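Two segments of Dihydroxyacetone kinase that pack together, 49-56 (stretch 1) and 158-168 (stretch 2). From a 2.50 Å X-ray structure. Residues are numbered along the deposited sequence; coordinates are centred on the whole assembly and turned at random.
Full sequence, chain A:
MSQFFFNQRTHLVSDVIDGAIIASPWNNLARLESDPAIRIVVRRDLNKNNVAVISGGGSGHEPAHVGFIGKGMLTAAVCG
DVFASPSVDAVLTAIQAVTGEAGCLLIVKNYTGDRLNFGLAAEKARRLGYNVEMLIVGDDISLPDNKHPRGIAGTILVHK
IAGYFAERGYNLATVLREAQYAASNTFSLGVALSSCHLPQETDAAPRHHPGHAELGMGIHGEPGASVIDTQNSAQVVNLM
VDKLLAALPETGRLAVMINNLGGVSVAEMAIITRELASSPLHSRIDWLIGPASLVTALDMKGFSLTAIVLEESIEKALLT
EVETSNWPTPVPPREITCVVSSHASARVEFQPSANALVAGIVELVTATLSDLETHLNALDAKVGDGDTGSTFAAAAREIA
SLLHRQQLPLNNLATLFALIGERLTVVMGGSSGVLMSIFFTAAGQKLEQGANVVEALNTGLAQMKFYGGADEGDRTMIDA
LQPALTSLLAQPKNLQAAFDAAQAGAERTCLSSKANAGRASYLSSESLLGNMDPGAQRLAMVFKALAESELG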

# COMPACT_ATOMS: atom_id res chain seq x y z
N ASN A 49 -33.07 -14.21 3.74
CA ASN A 49 -33.47 -15.61 3.65
C ASN A 49 -32.24 -16.46 3.90
O ASN A 49 -32.34 -17.59 4.37
CB ASN A 49 -34.04 -15.94 2.26
CG ASN A 49 -35.43 -15.38 2.07
OD1 ASN A 49 -36.27 -15.47 2.97
ND2 ASN A 49 -35.69 -14.82 0.89
N ASN A 50 -31.07 -15.90 3.58
CA ASN A 50 -29.81 -16.59 3.81
C ASN A 50 -29.26 -16.18 5.17
O ASN A 50 -29.67 -15.18 5.75
CB ASN A 50 -28.80 -16.25 2.72
CG ASN A 50 -29.05 -17.00 1.43
OD1 ASN A 50 -29.50 -18.16 1.45
ND2 ASN A 50 -28.75 -16.37 0.30
N VAL A 51 -28.32 -16.97 5.67
CA VAL A 51 -27.72 -16.68 6.96
C VAL A 51 -26.81 -15.46 6.85
O VAL A 51 -26.04 -15.34 5.89
CB VAL A 51 -26.90 -17.87 7.48
CG1 VAL A 51 -26.06 -17.45 8.68
CG2 VAL A 51 -27.84 -19.02 7.86
N ALA A 52 -26.91 -14.56 7.81
CA ALA A 52 -26.08 -13.38 7.81
C ALA A 52 -24.70 -13.67 8.42
O ALA A 52 -24.59 -14.37 9.44
CB ALA A 52 -26.77 -12.26 8.60
N VAL A 53 -23.65 -13.15 7.80
CA VAL A 53 -22.30 -13.33 8.30
C VAL A 53 -21.77 -11.94 8.68
O VAL A 53 -21.35 -11.16 7.81
CB VAL A 53 -21.37 -13.94 7.23
CG1 VAL A 53 -19.97 -14.16 7.78
CG2 VAL A 53 -21.95 -15.26 6.72
N ILE A 54 -21.78 -11.61 9.97
CA ILE A 54 -21.34 -10.30 10.45
C ILE A 54 -19.91 -10.35 11.01
O ILE A 54 -19.51 -11.35 11.61
CB ILE A 54 -22.26 -9.76 11.56
CG1 ILE A 54 -23.57 -9.25 10.96
CG2 ILE A 54 -21.57 -8.67 12.35
CD1 ILE A 54 -24.64 -8.93 11.99
N SER A 55 -19.17 -9.27 10.80
CA SER A 55 -17.82 -9.18 11.34
C SER A 55 -17.53 -7.75 11.77
O SER A 55 -18.45 -6.93 11.91
CB SER A 55 -16.80 -9.63 10.30
OG SER A 55 -15.53 -9.85 10.90
N GLY A 56 -16.25 -7.45 11.97
CA GLY A 56 -15.88 -6.12 12.39
C GLY A 56 -14.80 -6.12 13.45
O GLY A 56 -13.97 -7.04 13.51
N VAL A 158 -11.50 -16.94 6.39
CA VAL A 158 -12.62 -17.54 7.08
C VAL A 158 -13.91 -16.90 6.56
O VAL A 158 -14.91 -17.58 6.36
CB VAL A 158 -12.50 -17.35 8.61
CG1 VAL A 158 -13.76 -17.84 9.31
CG2 VAL A 158 -11.30 -18.11 9.13
N HIS A 159 -13.87 -15.59 6.32
CA HIS A 159 -15.05 -14.90 5.80
C HIS A 159 -15.43 -15.55 4.46
O HIS A 159 -16.59 -15.81 4.20
CB HIS A 159 -14.76 -13.41 5.54
CG HIS A 159 -14.64 -12.58 6.78
ND1 HIS A 159 -14.99 -13.04 8.03
CD2 HIS A 159 -14.27 -11.29 6.95
CE1 HIS A 159 -14.85 -12.07 8.91
NE2 HIS A 159 -14.41 -10.99 8.28
N LYS A 160 -14.42 -15.81 3.64
CA LYS A 160 -14.61 -16.39 2.32
C LYS A 160 -15.38 -17.70 2.35
O LYS A 160 -16.33 -17.90 1.59
CB LYS A 160 -13.25 -16.62 1.66
CG LYS A 160 -13.31 -16.82 0.15
CD LYS A 160 -13.98 -15.62 -0.53
CE LYS A 160 -13.99 -15.76 -2.04
NZ LYS A 160 -14.79 -16.93 -2.50
N ILE A 161 -14.96 -18.61 3.22
CA ILE A 161 -15.61 -19.90 3.35
C ILE A 161 -17.02 -19.75 3.93
O ILE A 161 -17.97 -20.34 3.42
CB ILE A 161 -14.75 -20.84 4.22
CG1 ILE A 161 -13.68 -21.50 3.34
CG2 ILE A 161 -15.63 -21.86 4.93
CD1 ILE A 161 -14.15 -22.78 2.68
N ALA A 162 -17.14 -18.97 4.99
CA ALA A 162 -18.44 -18.76 5.60
C ALA A 162 -19.40 -18.18 4.56
O ALA A 162 -20.55 -18.61 4.44
CB ALA A 162 -18.30 -17.80 6.78
N GLY A 163 -18.91 -17.20 3.81
CA GLY A 163 -19.73 -16.56 2.80
C GLY A 163 -20.23 -17.51 1.73
O GLY A 163 -21.38 -17.43 1.30
N TYR A 164 -19.36 -18.41 1.30
CA TYR A 164 -19.71 -19.38 0.27
C TYR A 164 -20.99 -20.12 0.66
O TYR A 164 -21.98 -20.10 -0.08
CB TYR A 164 -18.58 -20.40 0.11
CG TYR A 164 -18.89 -21.47 -0.91
CD1 TYR A 164 -18.68 -21.24 -2.27
CD2 TYR A 164 -19.43 -22.70 -0.52
CE1 TYR A 164 -19.00 -22.22 -3.22
CE2 TYR A 164 -19.76 -23.68 -1.46
CZ TYR A 164 -19.55 -23.43 -2.81
OH TYR A 164 -19.88 -24.39 -3.75
N PHE A 165 -20.97 -20.76 1.82
CA PHE A 165 -22.12 -21.51 2.29
C PHE A 165 -23.34 -20.66 2.61
O PHE A 165 -24.45 -21.03 2.26
CB PHE A 165 -21.70 -22.35 3.51
CG PHE A 165 -20.73 -23.45 3.17
CD1 PHE A 165 -21.16 -24.62 2.54
CD2 PHE A 165 -19.37 -23.30 3.41
CE1 PHE A 165 -20.25 -25.61 2.15
CE2 PHE A 165 -18.45 -24.29 3.03
CZ PHE A 165 -18.90 -25.44 2.40
N ALA A 166 -23.14 -19.52 3.26
CA ALA A 166 -24.26 -18.65 3.61
C ALA A 166 -25.05 -18.18 2.39
O ALA A 166 -26.28 -18.17 2.41
CB ALA A 166 -23.77 -17.45 4.41
N GLU A 167 -24.34 -17.78 1.33
CA GLU A 167 -25.00 -17.30 0.11
C GLU A 167 -25.81 -18.40 -0.56
O GLU A 167 -26.85 -18.13 -1.15
CB GLU A 167 -23.97 -16.76 -0.89
CG GLU A 167 -23.49 -15.36 -0.57
CD GLU A 167 -24.51 -14.29 -0.91
OE1 GLU A 167 -24.41 -13.16 -0.36
OE2 GLU A 167 -25.40 -14.57 -1.75
N ARG A 168 -25.33 -19.63 -0.44
CA ARG A 168 -25.98 -20.77 -1.04
C ARG A 168 -27.05 -21.40 -0.16
O ARG A 168 -27.34 -22.59 -0.27
CB ARG A 168 -24.92 -21.79 -1.44
CG ARG A 168 -24.02 -21.23 -2.52
CD ARG A 168 -22.83 -22.10 -2.88
NE ARG A 168 -22.14 -21.53 -4.04
CZ ARG A 168 -21.55 -20.34 -4.05
NH1 ARG A 168 -21.55 -19.57 -2.96
NH2 ARG A 168 -20.98 -19.90 -5.17

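The helix of stretch 2 (158-167) runs nearly antiparallel to the strand 52-56, with 156° between their directions and a closest axial approach of 8.8 Å. The strand turns alternate residues toward the helix, so Val-53 and Ser-55 meet it while Ala-52 and Ile-54 point away. At the start of the contact, His-159 leaves its backbone sideways, but its ring reaches Ser-55, whose OG lies near the ring plane at the edge, 3.1 Å from His-159 CE1 and 3.1 Å from His-159 NE2; both Ser-55 OG and His-159 NE2 are hydrogen-bonded elsewhere in the structure. One turn on, Ala-162 CB sits 4.1 Å from Val-53 CG1, an apolar van der Waals contact between buried methyl groups, and Gly-163, without a side chain, follows at the level of Val-53, their CA atoms 6.9 Å apart. Ala-166 is covered most. Ala-166 CB packs 3.7 Å from Val-53 CG2, again methyl against methyl, and 3.4 Å from Val-51 O, and here the backbones come close, with 5.2 Å between Val-51 CA and Ala-166 CA. At the helix end the contact becomes polar: the CA-to-CB bond of Asn-50 points toward the helix, and its amide lies against the last turn, with Asn-50 ND2 3.0 Å from Glu-167 O. Arg-168, the first residue to leave helical geometry, folds its side chain back, Arg-168 NH1 donating a hydrogen bond to Tyr-164 O (3.0 Å).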